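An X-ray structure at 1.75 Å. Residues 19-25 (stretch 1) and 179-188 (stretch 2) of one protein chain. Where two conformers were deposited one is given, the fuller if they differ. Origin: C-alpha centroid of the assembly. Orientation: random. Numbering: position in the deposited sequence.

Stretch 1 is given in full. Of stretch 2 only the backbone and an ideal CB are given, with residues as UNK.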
# COMPACT_ATOMS: atom_id res chain seq x y z
N ALA A 19 20.32 -2.79 21.09
CA ALA A 19 18.88 -2.96 21.23
C ALA A 19 18.51 -4.33 20.67
O ALA A 19 17.78 -5.09 21.29
CB ALA A 19 18.11 -1.86 20.50
N VAL A 20 18.98 -4.63 19.45
CA VAL A 20 18.78 -5.96 18.86
C VAL A 20 19.35 -7.06 19.75
O VAL A 20 18.74 -8.12 19.92
CB VAL A 20 19.35 -6.01 17.41
CG1 VAL A 20 19.30 -7.41 16.85
CG2 VAL A 20 18.57 -5.02 16.51
N GLN A 21 20.51 -6.82 20.34
CA GLN A 21 21.11 -7.79 21.25
C GLN A 21 20.21 -8.04 22.45
O GLN A 21 20.01 -9.19 22.83
CB GLN A 21 22.50 -7.35 21.73
CG GLN A 21 23.26 -8.40 22.53
CD GLN A 21 23.49 -9.66 21.73
OE1 GLN A 21 22.84 -10.69 21.96
NE2 GLN A 21 24.33 -9.57 20.72
N ARG A 22 19.61 -6.99 23.00
CA ARG A 22 18.71 -7.15 24.16
C ARG A 22 17.48 -7.95 23.77
O ARG A 22 17.04 -8.79 24.51
CB ARG A 22 18.31 -5.81 24.78
CG ARG A 22 19.46 -5.14 25.49
CD ARG A 22 19.04 -3.91 26.25
NE ARG A 22 20.22 -3.11 26.56
CZ ARG A 22 20.76 -2.21 25.73
NH1 ARG A 22 20.24 -1.98 24.53
NH2 ARG A 22 21.83 -1.53 26.11
N LEU A 23 16.94 -7.67 22.58
CA LEU A 23 15.77 -8.40 22.07
C LEU A 23 16.13 -9.88 21.87
O LEU A 23 15.39 -10.75 22.27
CB LEU A 23 15.28 -7.75 20.76
CG LEU A 23 14.17 -8.51 20.04
CD1 LEU A 23 12.94 -8.72 20.93
CD2 LEU A 23 13.89 -7.75 18.76
N LEU A 24 17.27 -10.16 21.26
CA LEU A 24 17.73 -11.54 21.06
C LEU A 24 17.89 -12.26 22.41
O LEU A 24 17.45 -13.41 22.55
CB LEU A 24 19.04 -11.56 20.27
CG LEU A 24 18.99 -11.21 18.78
CD1 LEU A 24 20.36 -10.87 18.21
CD2 LEU A 24 18.31 -12.35 17.95
N ASP A 25 18.48 -11.59 23.39
CA ASP A 25 18.69 -12.16 24.72
C ASP A 25 17.38 -12.24 25.53
O ASP A 25 16.96 -13.32 25.90
CB ASP A 25 19.75 -11.35 25.48
CG ASP A 25 21.13 -11.45 24.85
OD1 ASP A 25 21.34 -12.34 23.98
OD2 ASP A 25 21.99 -10.61 25.20
N UNK A 179 21.65 -16.00 11.12
CA UNK A 179 21.77 -14.62 10.65
C UNK A 179 21.24 -13.64 11.69
O UNK A 179 21.87 -12.62 11.97
CB UNK A 179 21.02 -14.44 9.33
N UNK A 180 20.07 -13.93 12.24
CA UNK A 180 19.48 -13.09 13.30
C UNK A 180 20.47 -12.95 14.47
O UNK A 180 20.66 -11.85 15.01
CB UNK A 180 18.16 -13.69 13.79
N UNK A 181 21.07 -14.07 14.84
CA UNK A 181 22.04 -14.12 15.93
C UNK A 181 23.23 -13.21 15.72
O UNK A 181 23.79 -12.67 16.68
CB UNK A 181 22.53 -15.56 16.12
N UNK A 182 23.64 -13.06 14.48
CA UNK A 182 24.76 -12.17 14.12
C UNK A 182 24.38 -10.72 13.80
O UNK A 182 25.26 -9.92 13.48
CB UNK A 182 25.49 -12.76 12.91
N UNK A 183 23.09 -10.37 13.88
CA UNK A 183 22.67 -9.03 13.52
C UNK A 183 23.33 -7.88 14.26
O UNK A 183 23.59 -6.87 13.63
CB UNK A 183 21.16 -8.93 13.73
N UNK A 184 23.53 -7.98 15.58
CA UNK A 184 24.23 -6.88 16.25
C UNK A 184 25.57 -6.52 15.58
O UNK A 184 25.83 -5.36 15.37
CB UNK A 184 24.47 -7.25 17.71
N UNK A 185 26.35 -7.53 15.19
CA UNK A 185 27.62 -7.31 14.48
C UNK A 185 27.38 -6.64 13.13
O UNK A 185 28.01 -5.63 12.81
CB UNK A 185 28.36 -8.63 14.28
N UNK A 186 26.49 -7.24 12.34
CA UNK A 186 26.15 -6.75 11.01
C UNK A 186 25.68 -5.31 11.08
O UNK A 186 26.09 -4.47 10.27
CB UNK A 186 25.07 -7.63 10.37
N UNK A 187 24.79 -5.02 12.05
CA UNK A 187 24.18 -3.69 12.12
C UNK A 187 25.14 -2.65 12.66
O UNK A 187 25.06 -1.47 12.27
CB UNK A 187 22.92 -3.73 12.99
N UNK A 188 26.07 -3.09 13.50
CA UNK A 188 27.12 -2.20 13.99
C UNK A 188 27.91 -1.71 12.77
O UNK A 188 28.11 -0.51 12.59
CB UNK A 188 28.03 -2.90 15.00

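Stretch 1 is a helix that offers Val20, Gln21 and Leu24 to its partner. The helix at 183-188 runs nearly antiparallel to it, at 170°, with the axes 9.3 Å apart at closest approach.

Position 179 is helical and its ideal CB finds nothing of stretch 1 within 5.5 Å, so this contact sets little preference. It is Ala179.

At 180 the CA-to-CB bond points sideways, yet the ideal CB lies 4.4 Å from Leu24 CD2. An apolar side chain would suit that methyl; Ala, Leu or Met are reasonable. The residue is Leu180, whose CB lies 4.4 Å from Leu24 CD2; its backbone comes closer still, with Leu180 O 3.4 Å from Leu24 CD1.

Position 181 points its CB away, and its phi/psi of -58/-35 is ordinary helix, open to most residues. Stretch 1 asks nothing of a side chain here. The deposited Gly181 has none, and it meets Leu24 through its backbone, Gly181 O standing 4.2 Å from Leu24 CD1.

Position 182, at -90/1, departs from the helical angles of its neighbours, and its CB again points away. Small polar residues such as Asn, Asp or Ser sit easily at such angles. It is Asn182, whose O accepts a hydrogen bond from the backbone N of 186, 3.2 Å away.

Position 183 turns toward stretch 1, its ideal CB 3.9 Å from Val20 CG1 and 5.0 Å from Leu24 CD1. With methyls on offer, an aliphatic is the obvious choice, whether Ala, Val, Ile or Leu. It is Leu183, which touches Val20 CG1 with its CB at 4.0 Å, while the rest of the side chain lies farther from that methyl.

Position 184 also points toward stretch 1, where the CA atoms of 184 and Gln21 are just 6.0 Å apart. Such closeness favours something compact. Its phi of -53° admits proline, though Ala or Val would also serve. Pro184 lays its ring across all three contact residues: CD is 3.7 Å from Leu24 CD1 and 4.1 Å from Val20 CG1, while CG packs near the end of the Gln21 side chain.

Position 185 points sideways with nothing of stretch 1 near its CB, so a polar or charged residue is possible; Glu185 extends away. Position 186 is out of reach, so stretch 1 sets no preference: Thr186.

Position 187 points toward stretch 1, but no atom there lies within 5.5 Å of its ideal CB. A longer apolar side chain, Leu or Met, could bridge the gap. Leu187 does, bringing CD1 to 3.9 Å from Val20 CG2.

Position 188 is out of reach and unconstrained here; it is Ala188.

Stretch 2, residues 179-188: ALGNLPETLA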
# COMPACT_ATOMS: atom_id res chain seq x y z
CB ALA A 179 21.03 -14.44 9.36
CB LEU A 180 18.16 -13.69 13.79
CG LEU A 180 16.97 -13.56 12.83
CD1 LEU A 180 15.84 -14.58 13.20
CD2 LEU A 180 16.45 -12.07 12.74
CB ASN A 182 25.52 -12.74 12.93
CG ASN A 182 26.23 -14.03 13.27
OD1 ASN A 182 26.85 -14.15 14.33
ND2 ASN A 182 26.12 -15.03 12.38
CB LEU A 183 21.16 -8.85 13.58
CG LEU A 183 20.38 -9.17 12.31
CD1 LEU A 183 18.86 -8.99 12.60
CD2 LEU A 183 20.84 -8.32 11.12
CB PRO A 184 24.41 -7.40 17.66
CG PRO A 184 23.22 -8.34 17.86
CD PRO A 184 23.07 -9.02 16.54
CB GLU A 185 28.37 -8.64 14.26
CG GLU A 185 29.74 -8.52 13.62
CD GLU A 185 30.44 -9.86 13.35
OE1 GLU A 185 29.84 -10.79 12.77
OE2 GLU A 185 31.64 -9.96 13.69
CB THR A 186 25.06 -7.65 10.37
OG1 THR A 186 25.53 -9.00 10.31
CG2 THR A 186 24.70 -7.19 8.93
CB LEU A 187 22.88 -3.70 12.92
CG LEU A 187 21.79 -4.60 12.29
CD1 LEU A 187 20.48 -4.54 13.11
CD2 LEU A 187 21.52 -4.26 10.81
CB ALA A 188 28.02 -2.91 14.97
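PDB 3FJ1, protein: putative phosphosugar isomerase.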